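Local coordinates for protein KLLA0C04147p (Kluyveromyces lactis, PDB 5H2A) that probably binds and transfers sterols as full-length Osh1, of which this chain is the ankyrin-repeat domain, at residues 33-36 with 37-41; 150-153 with 154-158; 196-199 with 200-204. All coordinates share one frame; numbering follows the deposited sequence.

Contact 1. Residues 33-36 with 37-41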
# COMPACT_ATOMS: atom_id res chain seq x y z
N HIS A 33 8.31 9.34 -27.94
CA HIS A 33 8.05 9.26 -29.37
C HIS A 33 7.78 7.83 -29.82
O HIS A 33 6.90 7.58 -30.66
CB HIS A 33 9.25 9.84 -30.13
CG HIS A 33 9.05 9.95 -31.61
ND1 HIS A 33 9.59 9.05 -32.50
CD2 HIS A 33 8.40 10.87 -32.35
CE1 HIS A 33 9.28 9.40 -33.73
NE2 HIS A 33 8.55 10.50 -33.67
N LEU A 34 8.53 6.86 -29.27
CA LEU A 34 8.29 5.45 -29.58
C LEU A 34 6.89 5.03 -29.17
O LEU A 34 6.17 4.34 -29.92
CB LEU A 34 9.31 4.57 -28.87
CG LEU A 34 9.14 3.05 -29.07
CD1 LEU A 34 9.59 2.64 -30.47
CD2 LEU A 34 9.88 2.24 -28.00
N ILE A 35 6.48 5.42 -27.96
CA ILE A 35 5.13 5.08 -27.49
C ILE A 35 4.07 5.64 -28.44
O ILE A 35 3.12 4.95 -28.82
CB ILE A 35 4.92 5.63 -26.06
CG1 ILE A 35 5.93 5.04 -25.07
CG2 ILE A 35 3.47 5.46 -25.59
CD1 ILE A 35 6.06 3.54 -25.10
N ALA A 36 4.23 6.90 -28.84
CA ALA A 36 3.21 7.52 -29.70
C ALA A 36 3.12 6.81 -31.05
O ALA A 36 2.02 6.67 -31.61
CB ALA A 36 3.54 9.00 -29.90
N ASN A 37 4.24 6.33 -31.56
CA ASN A 37 4.28 5.78 -32.90
C ASN A 37 4.09 4.27 -32.96
O ASN A 37 3.58 3.76 -33.97
CB ASN A 37 5.60 6.18 -33.57
CG ASN A 37 5.59 7.64 -33.99
OD1 ASN A 37 6.09 8.52 -33.28
ND2 ASN A 37 4.96 7.91 -35.12
N GLU A 38 4.46 3.52 -31.92
CA GLU A 38 4.43 2.07 -32.00
C GLU A 38 3.50 1.40 -30.99
O GLU A 38 3.17 0.22 -31.18
CB GLU A 38 5.84 1.48 -31.80
CG GLU A 38 6.88 1.92 -32.82
CD GLU A 38 6.69 1.27 -34.18
OE1 GLU A 38 7.20 1.83 -35.17
OE2 GLU A 38 6.04 0.21 -34.28
N PHE A 39 3.12 2.07 -29.91
CA PHE A 39 2.26 1.46 -28.90
C PHE A 39 0.81 1.85 -29.16
O PHE A 39 0.16 2.55 -28.40
CB PHE A 39 2.72 1.85 -27.49
CG PHE A 39 3.87 1.01 -27.00
CD1 PHE A 39 5.11 1.10 -27.62
CD2 PHE A 39 3.70 0.11 -25.96
CE1 PHE A 39 6.17 0.30 -27.21
CE2 PHE A 39 4.75 -0.68 -25.53
CZ PHE A 39 6.00 -0.59 -26.16
N GLN A 40 0.34 1.42 -30.33
CA GLN A 40 -0.98 1.82 -30.82
C GLN A 40 -1.63 0.60 -31.47
O GLN A 40 -0.95 -0.22 -32.07
CB GLN A 40 -0.87 3.00 -31.80
CG GLN A 40 -0.07 4.23 -31.30
CD GLN A 40 -0.75 5.00 -30.17
OE1 GLN A 40 -1.96 5.17 -30.15
NE2 GLN A 40 0.05 5.47 -29.20
N PRO A 41 -2.95 0.44 -31.28
CA PRO A 41 -3.85 1.23 -30.45
C PRO A 41 -3.44 1.13 -28.99
O PRO A 41 -3.09 0.05 -28.51
CB PRO A 41 -5.23 0.59 -30.67
CG PRO A 41 -5.07 -0.27 -31.89
CD PRO A 41 -3.64 -0.72 -31.89
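I35 lays its CD1 methyl over one face of the F39 ring, 3.8 Å from the ring centroid and 18° off the normal. This is a CH-pi contact one helical turn apart, with the methyl displaced toward the CG–CD1 side of the ring. F39 CG is anti to its own carbonyl carbon (chi1 -82°), which turns the ring back toward I35. Next along the helix, L34 CD1 crosses the aliphatic part of E38 at a slant, 3.7 Å from E38 CG, while the E38 carboxylate turns away to a salt bridge with K18.

The helix ends here, with F39 as the first residue to leave helical geometry and the centre of an inverse gamma turn. The carbonyl I35 O takes two donors from opposite faces of its plane: the backbone F39 N at 3.1 Å, and Q40 NE2, also at 3.1 Å and nearly straight (166°). Q40, bent at chi2, folds back to make that bond, and its amide gives the last turn a side-chain donor beside the backbone one.

F39, just past helix 28-38, packs on L15 and L19 of helix 12-25 and on V47, V50 and F51 of helix 45-51; L34 meets C22, and I35 meets F42 and L84.

Contact 2. Residues 150-153 with 154-158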
# COMPACT_ATOMS: atom_id res chain seq x y z
N ALA A 150 12.06 1.60 8.29
CA ALA A 150 11.89 1.99 9.69
C ALA A 150 11.54 3.48 9.80
O ALA A 150 10.67 3.86 10.60
CB ALA A 150 13.14 1.68 10.50
N ASN A 151 12.21 4.32 9.01
CA ASN A 151 11.89 5.75 9.00
C ASN A 151 10.47 6.02 8.55
O ASN A 151 9.77 6.88 9.11
CB ASN A 151 12.85 6.49 8.07
CG ASN A 151 14.25 6.54 8.60
OD1 ASN A 151 14.48 6.25 9.77
ND2 ASN A 151 15.20 6.91 7.75
N TYR A 152 10.03 5.31 7.51
CA TYR A 152 8.68 5.50 7.02
C TYR A 152 7.66 5.06 8.05
O TYR A 152 6.64 5.73 8.25
CB TYR A 152 8.49 4.73 5.72
CG TYR A 152 7.10 4.95 5.18
CD1 TYR A 152 6.79 6.09 4.45
CD2 TYR A 152 6.09 4.03 5.42
CE1 TYR A 152 5.51 6.31 3.96
CE2 TYR A 152 4.81 4.23 4.95
CZ TYR A 152 4.53 5.37 4.21
OH TYR A 152 3.25 5.56 3.74
N VAL A 153 7.94 3.94 8.72
CA VAL A 153 7.03 3.45 9.75
C VAL A 153 6.93 4.47 10.88
O VAL A 153 5.83 4.77 11.37
CB VAL A 153 7.50 2.08 10.28
CG1 VAL A 153 6.74 1.71 11.55
CG2 VAL A 153 7.32 0.99 9.20
N ALA A 154 8.06 5.02 11.31
CA ALA A 154 8.05 6.02 12.37
C ALA A 154 7.19 7.22 11.98
O ALA A 154 6.40 7.72 12.79
CB ALA A 154 9.48 6.45 12.68
N GLU A 155 7.31 7.69 10.73
CA GLU A 155 6.57 8.87 10.32
C GLU A 155 5.08 8.59 10.22
O GLU A 155 4.26 9.36 10.72
CB GLU A 155 7.12 9.39 8.99
CG GLU A 155 8.53 9.93 9.12
CD GLU A 155 9.09 10.39 7.79
OE1 GLU A 155 9.08 9.58 6.83
OE2 GLU A 155 9.54 11.55 7.71
N ILE A 156 4.70 7.48 9.57
CA ILE A 156 3.27 7.23 9.39
C ILE A 156 2.61 6.85 10.72
O ILE A 156 1.43 7.16 10.94
CB ILE A 156 3.06 6.16 8.30
CG1 ILE A 156 1.62 6.17 7.80
CG2 ILE A 156 3.47 4.74 8.78
CD1 ILE A 156 1.29 7.40 6.98
N ALA A 157 3.34 6.20 11.63
CA ALA A 157 2.75 5.91 12.94
C ALA A 157 2.49 7.19 13.73
O ALA A 157 1.50 7.30 14.46
CB ALA A 157 3.66 4.96 13.74
N GLN A 158 3.38 8.18 13.58
CA GLN A 158 3.15 9.49 14.19
C GLN A 158 1.97 10.20 13.54
O GLN A 158 1.12 10.80 14.23
CB GLN A 158 4.44 10.31 14.09
CG GLN A 158 4.43 11.68 14.74
CD GLN A 158 5.80 12.34 14.63
OE1 GLN A 158 6.21 12.77 13.55
NE2 GLN A 158 6.55 12.36 15.73
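Y152 and I156 form the more tightly packed part of these two and a half turns of helix 139-165. The backbone bond I156 N to Y152 O, 2.9 Å long and almost straight at 172°, sets the two residues one turn apart, and CE2 of the tyrosine ring comes to 4.1 Å from the I156 CG2 methyl. The two side chains meet at a slant. The tightness lies in that methyl: I156 has chi1 -163°, which puts CG2 between its backbone N and carbonyl carbon, and from there it lies 3.4 Å from Y152 O and 3.5 Å from V153 O, filling the angle between two carbonyls of the preceding turn.

The other side is much looser. A150, N151, A154 and E155 are exposed, and what joins them is mainly the helix backbone, with E155 N bonded to N151 O and A154 N to A150 O. E155 lies along N151 O, with CG at 3.3 Å, and its chain runs on extended. V153, partly exposed, sits at the border, its carbonyl taking A157 N at 2.9 Å.

Against the packed side lies helix 179-184. There Y152 OH is hydrogen-bonded to N181, the ring makes a cation-pi contact with R180, and L184 touches both Y152 and V153. I156, the buried residue of this face, meets N181 and, just past that helix, L185.

Contact 3. Residues 196-199 with 200-204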
# COMPACT_ATOMS: atom_id res chain seq x y z
N ASP A 196 -2.60 0.86 27.15
CA ASP A 196 -3.81 0.83 26.34
C ASP A 196 -3.51 0.69 24.85
O ASP A 196 -2.52 1.25 24.35
CB ASP A 196 -4.63 2.11 26.52
CG ASP A 196 -5.28 2.20 27.87
OD1 ASP A 196 -5.32 1.16 28.57
OD2 ASP A 196 -5.74 3.30 28.22
N THR A 197 -4.38 -0.02 24.14
CA THR A 197 -4.51 0.12 22.69
C THR A 197 -5.45 1.30 22.41
O THR A 197 -6.12 1.80 23.31
CB THR A 197 -5.10 -1.14 22.07
OG1 THR A 197 -6.47 -1.24 22.47
CG2 THR A 197 -4.34 -2.38 22.53
N VAL A 198 -5.50 1.74 21.15
CA VAL A 198 -6.42 2.84 20.88
C VAL A 198 -7.85 2.40 21.13
O VAL A 198 -8.69 3.22 21.50
CB VAL A 198 -6.26 3.45 19.46
CG1 VAL A 198 -4.94 4.20 19.35
CG2 VAL A 198 -6.42 2.40 18.34
N LEU A 199 -8.15 1.10 20.99
CA LEU A 199 -9.53 0.68 21.27
C LEU A 199 -9.87 0.87 22.75
O LEU A 199 -10.94 1.39 23.07
CB LEU A 199 -9.77 -0.77 20.83
CG LEU A 199 -11.21 -1.29 21.01
CD1 LEU A 199 -12.27 -0.45 20.24
CD2 LEU A 199 -11.29 -2.76 20.56
N HIS A 200 -8.96 0.50 23.66
CA HIS A 200 -9.20 0.79 25.08
C HIS A 200 -9.34 2.29 25.31
O HIS A 200 -10.22 2.74 26.06
CB HIS A 200 -8.05 0.28 25.95
CG HIS A 200 -7.95 -1.20 25.98
ND1 HIS A 200 -7.09 -1.90 25.17
CD2 HIS A 200 -8.60 -2.13 26.73
CE1 HIS A 200 -7.21 -3.19 25.41
NE2 HIS A 200 -8.11 -3.36 26.35
N GLU A 201 -8.43 3.06 24.71
CA GLU A 201 -8.38 4.50 24.91
C GLU A 201 -9.70 5.15 24.52
O GLU A 201 -10.26 5.96 25.28
CB GLU A 201 -7.22 5.07 24.09
CG GLU A 201 -7.22 6.59 24.00
CD GLU A 201 -6.17 7.14 23.03
OE1 GLU A 201 -5.34 6.35 22.53
OE2 GLU A 201 -6.20 8.36 22.77
N PHE A 202 -10.23 4.82 23.34
CA PHE A 202 -11.44 5.49 22.90
C PHE A 202 -12.71 4.86 23.44
O PHE A 202 -13.74 5.53 23.47
CB PHE A 202 -11.45 5.57 21.37
CG PHE A 202 -10.45 6.56 20.84
CD1 PHE A 202 -10.75 7.92 20.83
CD2 PHE A 202 -9.18 6.15 20.47
CE1 PHE A 202 -9.81 8.85 20.40
CE2 PHE A 202 -8.22 7.07 20.04
CZ PHE A 202 -8.54 8.43 20.00
N VAL A 203 -12.66 3.61 23.90
CA VAL A 203 -13.78 3.11 24.69
C VAL A 203 -13.91 3.91 25.98
O VAL A 203 -15.00 4.35 26.36
CB VAL A 203 -13.65 1.60 24.98
CG1 VAL A 203 -14.64 1.21 26.11
CG2 VAL A 203 -13.89 0.80 23.73
N LYS A 204 -12.79 4.13 26.68
CA LYS A 204 -12.84 4.91 27.91
C LYS A 204 -13.26 6.34 27.66
O LYS A 204 -13.95 6.94 28.49
CB LYS A 204 -11.49 4.86 28.63
CG LYS A 204 -11.22 3.51 29.30
CD LYS A 204 -9.95 3.53 30.16
CE LYS A 204 -8.69 3.64 29.34
NZ LYS A 204 -7.48 3.50 30.22
O HOH W 1 -3.84 4.16 23.24
O HOH W 2 -7.62 0.17 29.66
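ND1 of H200 is gripped twice by T197: its hydroxyl OG1 stands 2.8 Å away in a hydrogen bond, and T197 N adds a weak one at 3.5 Å. T197 chi1 of 70° tucks OG1 between its backbone N and carbonyl carbon, facing the imidazole. The far nitrogen, H200 NE2, is hydrogen-bonded to the carbonyl of K229, so the ring is held at both nitrogens and its rotation is fixed.

T197 is the N-cap residue, and its carbonyl takes E201 N at 3.0 Å. D196, just before the cap, and K204, at the far end of the helix, approach from opposite directions. K204 NZ lands 2.7 Å from D196 OD2 on its syn lone pair, a salt bridge that links the residue before the N-cap to the last residue of helix 198-204. The other oxygen, OD1, pairs with R227 and accepts a hydrogen bond from a water at 2.7 Å, so the carboxylate is gripped from several directions and probably stays ionised. On another side of the helix, V198 CB lies 4.1 Å from F202 CD2, and L199 CD1 meets V203 CG2. E201 forms salt bridges with R161 through OE1 and K205 through OE2.

The sequence T197-V198-L199-H200 resembles the Thr-Pro-Leu-His motif of ankyrin repeats, with valine in the proline place. The threonine-to-histidine bond at the helix N-terminus, a textbook hallmark of that motif, is consistent with this reading.

The three contacts follow one another along the chain without overlap, each on or at the end of one helix: contact 1 at the end of helix 28-38, contact 2 midway along helix 139-165, contact 3 at the start of helix 198-204. Contact 1 lies across the chain's centre from the other two, with centres 41 Å from contact 2 and 56 Å from contact 3. Contacts 2 and 3 are closer, 21 Å between centres and about 9 Å between nearest atoms, and R161 of long helix 139-165 reaches contact 3. The predicted ankyrin repeat, 94-117, falls between contacts 1 and 2 in sequence. The chain has helices and loops but no strand, and the contacts spread along an elongated domain.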